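Side-chain contacts in Alpha/beta hydrolase fold-3 domain protein (Sulfolobus islandicus, PDB 5LK6), which probably hydrolyses carboxylic esters as a thermostable lipase or carboxylesterase of the alpha/beta hydrolase fold: residues Lys29-Leu34 against Phe82-Val87; Asp48-Gly53 against Asn57-Val62; Arg61-Lys66 against Ser89-Cys94. One frame throughout, in Å; residues are numbered along the deposited sequence.

In the fold
Contacts 2 and 3 share strand 57-63 and its Arg-61, whereas contact 1 is built on helix 24-36 and the loop that follows strand 72-77. Contact 2 is the beta hairpin at one margin of the central sheet: backbone pairing dominates, with an apolar face against helix 120-133 and a polar, partly exposed face bearing Asp-48 and Arg-61. Contact 3 is a buried joint between the same strand and the start of helix 91-101, where a carboxylate is held by an arginine and a tyrosine. Contact 1 is also largely buried, mainly apolar, with one exposed arginine at its margin. Val-87 against Arg-61, and Phe-31 against Tyr-90, bring the three together.

Contact 1: residues Lys29-Leu34 against Phe82-Val87; sequences KIFRQL and FVIGDV
Phe-31 and Ile-84 make the apolar part of the contact. With CG of Phe-31 anti to the backbone N (chi1 173°), the ring leaves helix 24-36 and reaches over the loop. There the terminal methyl CD1 of Ile-84 lies 3.8 Å from Phe-31 CB and also touches CG, so it packs at the root of the aromatic side chain, the two groups meeting at a slant. Further out on the ring, Phe-31 CE2 rests 3.9 Å from Gly-85 CA, and CD2 is near both N and CA of that glycine. Gly-85 has a positive phi, a conformation that favours glycine, and its bare backbone is what the ring packs on.

The polar part lies one residue along on each side. Arg-32 NH2 donates to Asp-86 OD2 at 3.3 Å in a salt bridge whose N-H...O angle of 138° is far from straight. The guanidinium and carboxylate planes stand nearly perpendicular, at 89°, and OD2 is met from above its own plane, so this is a single-point, not a two-pronged, ion pair. The carboxylate is also held through OD1, which is hydrogen-bonded to the hydroxyl of Ser-89; that bond probably fixes its rotation more than the exposed arginine does.

Residues 82-87 continue directly from the HGGG motif, which in hormone-sensitive-lipase relatives shapes the oxyanion hole, and Ile-84 lies near, without touching, the presumed Ser-His-Asp triad. On the loop, Val-83 packs on helix 200-210 and Phe-82 on helix 152-163. Helix 24-36 adds Val-27 and Arg-28 against Ile-84, and so lies against the loop that leads from strand 72-77 into helix 91-101.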
# COMPACT_ATOMS: atom_id res chain seq x y z
N LYS A 29 -3.28 -30.81 -1.92
CA LYS A 29 -3.64 -30.89 -3.32
C LYS A 29 -4.57 -29.70 -3.61
O LYS A 29 -4.31 -28.91 -4.56
CB LYS A 29 -4.15 -32.30 -3.77
CG LYS A 29 -4.93 -32.43 -5.11
CD LYS A 29 -4.49 -33.54 -6.13
CE LYS A 29 -4.70 -35.01 -5.70
NZ LYS A 29 -5.98 -35.60 -6.20
N ILE A 30 -5.59 -29.52 -2.78
CA ILE A 30 -6.55 -28.43 -3.03
C ILE A 30 -5.86 -27.04 -3.05
O ILE A 30 -6.18 -26.22 -3.93
CB ILE A 30 -7.74 -28.46 -2.04
CG1 ILE A 30 -8.58 -29.69 -2.34
CG2 ILE A 30 -8.57 -27.18 -2.15
CD1 ILE A 30 -9.62 -29.98 -1.28
N PHE A 31 -4.90 -26.78 -2.14
CA PHE A 31 -4.24 -25.49 -2.16
C PHE A 31 -3.33 -25.33 -3.39
O PHE A 31 -3.32 -24.26 -3.99
CB PHE A 31 -3.50 -25.19 -0.86
CG PHE A 31 -2.69 -23.95 -0.91
CD1 PHE A 31 -3.29 -22.71 -0.68
CD2 PHE A 31 -1.36 -24.00 -1.29
CE1 PHE A 31 -2.58 -21.55 -0.80
CE2 PHE A 31 -0.63 -22.84 -1.43
CZ PHE A 31 -1.24 -21.61 -1.17
N ARG A 32 -2.55 -26.38 -3.73
CA ARG A 32 -1.81 -26.46 -5.03
C ARG A 32 -2.66 -26.07 -6.22
O ARG A 32 -2.18 -25.30 -7.03
CB ARG A 32 -1.26 -27.87 -5.34
CG ARG A 32 0.18 -28.15 -5.02
CD ARG A 32 0.82 -29.15 -6.00
NE ARG A 32 2.19 -29.46 -5.55
CZ ARG A 32 3.31 -29.60 -6.30
NH1 ARG A 32 3.31 -29.47 -7.65
NH2 ARG A 32 4.47 -29.89 -5.67
N GLN A 33 -3.88 -26.63 -6.34
CA GLN A 33 -4.77 -26.35 -7.46
C GLN A 33 -5.21 -24.91 -7.47
O GLN A 33 -5.18 -24.29 -8.52
CB GLN A 33 -6.06 -27.15 -7.41
CG GLN A 33 -6.02 -28.52 -8.05
CD GLN A 33 -7.04 -29.57 -7.45
OE1 GLN A 33 -7.98 -29.27 -6.64
NE2 GLN A 33 -6.81 -30.82 -7.83
N LEU A 34 -5.68 -24.39 -6.33
CA LEU A 34 -6.11 -22.99 -6.26
C LEU A 34 -5.00 -21.97 -6.61
O LEU A 34 -5.28 -20.96 -7.24
CB LEU A 34 -6.70 -22.66 -4.89
CG LEU A 34 -8.01 -23.39 -4.56
CD1 LEU A 34 -8.47 -22.96 -3.17
CD2 LEU A 34 -9.11 -23.19 -5.61
N PHE A 82 2.37 -23.83 8.16
CA PHE A 82 3.49 -24.75 8.42
C PHE A 82 3.21 -26.19 7.97
O PHE A 82 3.93 -27.10 8.37
CB PHE A 82 3.86 -24.77 9.94
CG PHE A 82 4.09 -23.42 10.55
CD1 PHE A 82 5.34 -22.77 10.40
CD2 PHE A 82 3.09 -22.78 11.30
CE1 PHE A 82 5.58 -21.53 10.97
CE2 PHE A 82 3.31 -21.55 11.88
CZ PHE A 82 4.56 -20.91 11.70
N VAL A 83 2.14 -26.39 7.22
CA VAL A 83 1.68 -27.68 6.84
C VAL A 83 1.44 -27.78 5.30
O VAL A 83 1.71 -28.82 4.73
CB VAL A 83 0.38 -28.04 7.57
CG1 VAL A 83 -0.19 -29.34 7.06
CG2 VAL A 83 0.62 -28.16 9.06
N ILE A 84 0.90 -26.77 4.65
CA ILE A 84 0.62 -26.81 3.20
C ILE A 84 1.50 -25.76 2.51
O ILE A 84 2.37 -25.13 3.15
CB ILE A 84 -0.88 -26.65 2.89
CG1 ILE A 84 -1.37 -25.22 3.07
CG2 ILE A 84 -1.66 -27.63 3.74
CD1 ILE A 84 -2.88 -25.09 2.90
N GLY A 85 1.31 -25.66 1.21
CA GLY A 85 2.17 -24.84 0.41
C GLY A 85 3.51 -25.49 0.19
O GLY A 85 3.87 -26.49 0.84
N ASP A 86 4.25 -24.90 -0.74
CA ASP A 86 5.57 -25.38 -1.21
C ASP A 86 6.03 -24.52 -2.38
O ASP A 86 5.29 -23.71 -2.89
CB ASP A 86 5.60 -26.89 -1.58
CG ASP A 86 4.56 -27.30 -2.62
OD1 ASP A 86 3.98 -26.46 -3.36
OD2 ASP A 86 4.36 -28.53 -2.68
N VAL A 87 7.29 -24.69 -2.75
CA VAL A 87 7.87 -23.98 -3.88
C VAL A 87 7.02 -24.05 -5.15
O VAL A 87 6.82 -23.04 -5.79
CB VAL A 87 9.30 -24.46 -4.10
CG1 VAL A 87 9.85 -24.07 -5.46
CG2 VAL A 87 10.18 -23.85 -3.02

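Contact 2: residues Asp48-Gly53 against Asn57-Val62; sequences DIKIPG and NINARV
Arg-61 runs alongside Asp-48, both side chains pointing the same way from a non-hydrogen-bonded antiparallel pair on neighbouring strands. Its CB starts 3.3 Å from Asp-48 OD1, and CG and CD pass the same oxygen. The chain is extended until chi3 (-62°), where a bend turns the guanidinium edge to the carboxylate. NE then meets OD1 on its syn side at 2.6 Å, nearly straight at 169° and in the guanidinium plane. At the tip, NH2 reaches the syn lone pair of Asp-48 OD2 at 3.1 Å, with a weak second bond to OD1. This side-on grip uses one nitrogen for each oxygen, while NH1 turns to Asp-91 and Glu-88.

Strands 46-52 and 57-63 form an antiparallel beta hairpin, with 46-52 the outermost strand on this side of the alpha/beta hydrolase sheet. Ile-51 and Ile-58 exchange two backbone hydrogen bonds; Ile-49 N gives Ala-60 O a 2.9 Å bond, the return bond being weak. Ile-49, Ile-51, Ile-58 and Ala-60 share one face, with Val-62 beside Ile-49: Ile-51 CD1 lies 4.0 Å from Ala-60 CB, Ile-49 CD1 is 4.0 Å from Val-62 CG2, and Trp-131 of helix 120-133 packs on Ile-49 and Ile-51.

On the face of Asp-48, Lys-50 lies beside Asn-59, its CD 3.2 Å from Asn-59 OD1 and its NZ weakly bonded to the same oxygen. Diagonally across, Asn-57 OD1 comes within 3.3 Å of Lys-50 CB.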
# COMPACT_ATOMS: atom_id res chain seq x y z
N ASP A 48 16.60 -24.87 -9.64
CA ASP A 48 16.42 -25.45 -8.32
C ASP A 48 17.78 -25.73 -7.73
O ASP A 48 18.66 -26.10 -8.43
CB ASP A 48 15.58 -26.71 -8.41
CG ASP A 48 14.12 -26.41 -8.80
OD1 ASP A 48 13.52 -25.46 -8.23
OD2 ASP A 48 13.54 -27.14 -9.64
N ILE A 49 17.97 -25.47 -6.44
CA ILE A 49 19.21 -25.77 -5.77
C ILE A 49 18.99 -26.57 -4.46
O ILE A 49 17.82 -26.94 -4.15
CB ILE A 49 20.05 -24.50 -5.55
CG1 ILE A 49 19.46 -23.57 -4.50
CG2 ILE A 49 20.18 -23.76 -6.85
CD1 ILE A 49 20.41 -22.48 -4.06
N LYS A 50 20.11 -26.87 -3.79
CA LYS A 50 20.19 -27.69 -2.58
C LYS A 50 21.06 -26.95 -1.61
O LYS A 50 22.23 -26.80 -1.87
CB LYS A 50 20.90 -29.03 -2.84
CG LYS A 50 20.27 -29.95 -3.86
CD LYS A 50 18.97 -30.53 -3.38
CE LYS A 50 18.73 -31.85 -4.10
NZ LYS A 50 17.29 -32.11 -4.34
N ILE A 51 20.50 -26.52 -0.49
CA ILE A 51 21.22 -25.71 0.45
C ILE A 51 21.62 -26.65 1.58
O ILE A 51 20.78 -27.35 2.10
CB ILE A 51 20.35 -24.55 0.97
CG1 ILE A 51 19.96 -23.65 -0.21
CG2 ILE A 51 21.09 -23.77 2.05
CD1 ILE A 51 19.27 -22.37 0.23
N PRO A 52 22.91 -26.66 1.96
CA PRO A 52 23.38 -27.57 3.01
C PRO A 52 23.01 -27.09 4.43
O PRO A 52 23.79 -26.41 5.11
CB PRO A 52 24.90 -27.62 2.76
CG PRO A 52 25.24 -26.30 2.23
CD PRO A 52 24.03 -25.87 1.41
N GLY A 53 21.82 -27.48 4.88
CA GLY A 53 21.33 -27.10 6.20
C GLY A 53 21.94 -27.84 7.37
O GLY A 53 22.39 -28.95 7.21
N ASN A 57 18.94 -31.32 4.00
CA ASN A 57 19.27 -30.78 2.72
C ASN A 57 18.04 -30.04 2.16
O ASN A 57 17.06 -30.66 1.70
CB ASN A 57 19.75 -31.90 1.79
CG ASN A 57 20.87 -31.43 0.91
OD1 ASN A 57 20.67 -31.11 -0.27
ND2 ASN A 57 22.06 -31.28 1.51
N ILE A 58 18.14 -28.71 2.16
CA ILE A 58 17.02 -27.78 1.89
C ILE A 58 16.85 -27.33 0.42
O ILE A 58 17.67 -26.56 -0.11
CB ILE A 58 17.16 -26.48 2.76
CG1 ILE A 58 17.31 -26.82 4.23
CG2 ILE A 58 15.96 -25.58 2.57
CD1 ILE A 58 18.08 -25.75 4.96
N ASN A 59 15.77 -27.77 -0.22
CA ASN A 59 15.47 -27.28 -1.55
C ASN A 59 15.03 -25.83 -1.56
O ASN A 59 14.33 -25.39 -0.67
CB ASN A 59 14.41 -28.10 -2.19
CG ASN A 59 14.86 -29.50 -2.43
OD1 ASN A 59 16.05 -29.83 -2.34
ND2 ASN A 59 13.92 -30.34 -2.72
N ALA A 60 15.51 -25.11 -2.57
CA ALA A 60 15.14 -23.75 -2.82
C ALA A 60 15.02 -23.61 -4.30
O ALA A 60 15.64 -24.34 -5.03
CB ALA A 60 16.20 -22.83 -2.31
N ARG A 61 14.19 -22.69 -4.74
CA ARG A 61 14.13 -22.35 -6.15
C ARG A 61 14.56 -20.88 -6.31
O ARG A 61 14.07 -20.00 -5.61
CB ARG A 61 12.75 -22.60 -6.69
CG ARG A 61 12.55 -22.04 -8.10
CD ARG A 61 11.29 -22.59 -8.70
NE ARG A 61 11.37 -24.03 -8.82
CZ ARG A 61 10.37 -24.82 -9.20
NH1 ARG A 61 9.13 -24.33 -9.50
NH2 ARG A 61 10.60 -26.13 -9.26
N VAL A 62 15.49 -20.65 -7.23
CA VAL A 62 16.09 -19.34 -7.49
C VAL A 62 15.50 -18.74 -8.76
O VAL A 62 15.52 -19.35 -9.82
CB VAL A 62 17.59 -19.43 -7.61
CG1 VAL A 62 18.21 -18.04 -7.55
CG2 VAL A 62 18.15 -20.32 -6.49

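Contact 3: residues Arg61-Lys66 against Ser89-Cys94; sequences RVYLPK and SYDPLC
Asp-91 OD1 takes two donors from strand 57-63. Tyr-63 brings its hydroxyl, OH to OD1 at 2.5 Å, a separation so short that its exact length is doubtful, with the oxygen lying at the edge of the ring and near its plane. Arg-61 NH1 adds a salt bridge to the same OD1 at 3.1 Å (159°). The acceptor lies in the guanidinium plane, but the nitrogen comes from above the carboxylate, the two planes being 82° apart. Asp-91 can meet both because its CG is swung anti to the backbone N (chi1 -177°). Beside this polar cluster, Cys-94 CB packs 3.6 Å from Tyr-63 CE1, while its SG sits obliquely 5.4 Å from the ring centroid.

The second shell holds these groups in place. Asp-91 OD2 is paired with Arg-95 one turn along the helix, and Arg-61 is steadied by Asp-48 and by Glu-88, which shares NH1. A leucine in place of Arg-61 would probably leave the buried Asp-91 with less positive charge about OD1, and take from Asp-48 and Glu-88 this partner.

Tyr-90 stands at the N-cap position of helix 91-101, and its carbonyl accepts a hydrogen bond from Cys-94 N. This first turn lies against the sheet: Tyr-63 and Cys-94 both touch Ser-107 of strand 104-108, and Cys-94, with Tyr-90 and Leu-93, packs on Tyr-76 of strand 72-77.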
# COMPACT_ATOMS: atom_id res chain seq x y z
N ARG A 61 14.19 -22.69 -4.74
CA ARG A 61 14.13 -22.35 -6.15
C ARG A 61 14.56 -20.88 -6.31
O ARG A 61 14.07 -20.00 -5.61
CB ARG A 61 12.75 -22.60 -6.69
CG ARG A 61 12.55 -22.04 -8.10
CD ARG A 61 11.29 -22.59 -8.70
NE ARG A 61 11.37 -24.03 -8.82
CZ ARG A 61 10.37 -24.82 -9.20
NH1 ARG A 61 9.13 -24.33 -9.50
NH2 ARG A 61 10.60 -26.13 -9.26
N VAL A 62 15.49 -20.65 -7.23
CA VAL A 62 16.09 -19.34 -7.49
C VAL A 62 15.50 -18.74 -8.76
O VAL A 62 15.52 -19.35 -9.82
CB VAL A 62 17.59 -19.43 -7.61
CG1 VAL A 62 18.21 -18.04 -7.55
CG2 VAL A 62 18.15 -20.32 -6.49
N TYR A 63 14.91 -17.56 -8.61
CA TYR A 63 14.38 -16.81 -9.75
C TYR A 63 15.26 -15.57 -9.95
O TYR A 63 15.52 -14.79 -8.99
CB TYR A 63 12.96 -16.36 -9.45
CG TYR A 63 11.99 -17.43 -9.05
CD1 TYR A 63 11.93 -17.91 -7.74
CD2 TYR A 63 11.09 -17.91 -9.95
CE1 TYR A 63 10.99 -18.87 -7.36
CE2 TYR A 63 10.18 -18.89 -9.61
CZ TYR A 63 10.11 -19.36 -8.31
OH TYR A 63 9.15 -20.32 -8.01
N LEU A 64 15.76 -15.41 -11.17
CA LEU A 64 16.45 -14.15 -11.53
C LEU A 64 15.49 -13.34 -12.35
O LEU A 64 14.63 -13.89 -13.03
CB LEU A 64 17.72 -14.39 -12.32
CG LEU A 64 18.84 -15.32 -11.83
CD1 LEU A 64 19.84 -15.40 -12.97
CD2 LEU A 64 19.54 -14.90 -10.53
N PRO A 65 15.61 -12.02 -12.28
CA PRO A 65 14.84 -11.18 -13.18
C PRO A 65 15.52 -11.04 -14.56
O PRO A 65 16.66 -11.50 -14.77
CB PRO A 65 14.80 -9.85 -12.46
CG PRO A 65 16.10 -9.83 -11.69
CD PRO A 65 16.49 -11.24 -11.40
N LYS A 66 14.78 -10.42 -15.48
CA LYS A 66 15.26 -10.11 -16.83
C LYS A 66 16.33 -9.06 -16.78
O LYS A 66 17.36 -9.23 -17.38
CB LYS A 66 14.11 -9.73 -17.74
CG LYS A 66 13.41 -10.98 -18.21
CD LYS A 66 12.28 -10.76 -19.18
CE LYS A 66 12.14 -12.01 -20.05
NZ LYS A 66 10.76 -12.24 -20.54
N SER A 89 3.69 -24.71 -5.62
CA SER A 89 2.45 -23.94 -5.44
C SER A 89 2.69 -22.42 -5.36
O SER A 89 1.82 -21.67 -5.78
CB SER A 89 1.68 -24.39 -4.19
OG SER A 89 2.38 -24.19 -2.95
N TYR A 90 3.84 -21.99 -4.85
CA TYR A 90 4.14 -20.56 -4.71
C TYR A 90 4.84 -19.92 -5.91
O TYR A 90 5.21 -18.71 -5.89
CB TYR A 90 4.93 -20.32 -3.40
CG TYR A 90 3.95 -20.01 -2.26
CD1 TYR A 90 3.05 -20.97 -1.80
CD2 TYR A 90 3.88 -18.76 -1.73
CE1 TYR A 90 2.15 -20.68 -0.80
CE2 TYR A 90 2.97 -18.47 -0.73
CZ TYR A 90 2.12 -19.44 -0.28
OH TYR A 90 1.24 -19.11 0.71
N ASP A 91 4.96 -20.69 -6.98
CA ASP A 91 5.78 -20.33 -8.08
C ASP A 91 5.17 -19.10 -8.84
O ASP A 91 5.91 -18.16 -9.16
CB ASP A 91 6.03 -21.58 -8.96
CG ASP A 91 6.98 -21.30 -10.17
OD1 ASP A 91 8.23 -21.42 -10.01
OD2 ASP A 91 6.39 -20.98 -11.25
N PRO A 92 3.85 -19.09 -9.07
CA PRO A 92 3.28 -17.87 -9.63
C PRO A 92 3.50 -16.58 -8.82
O PRO A 92 3.85 -15.53 -9.38
CB PRO A 92 1.79 -18.19 -9.73
CG PRO A 92 1.74 -19.66 -9.93
CD PRO A 92 2.85 -20.17 -9.03
N LEU A 93 3.34 -16.66 -7.51
CA LEU A 93 3.56 -15.48 -6.70
C LEU A 93 5.03 -15.06 -6.71
O LEU A 93 5.33 -13.87 -6.76
CB LEU A 93 3.08 -15.75 -5.28
CG LEU A 93 3.31 -14.67 -4.23
CD1 LEU A 93 2.64 -13.37 -4.60
CD2 LEU A 93 2.78 -15.19 -2.90
N CYS A 94 5.94 -16.03 -6.62
CA CYS A 94 7.34 -15.71 -6.46
C CYS A 94 7.84 -15.12 -7.74
O CYS A 94 8.63 -14.21 -7.71
CB CYS A 94 8.17 -16.93 -6.10
SG CYS A 94 8.04 -17.35 -4.35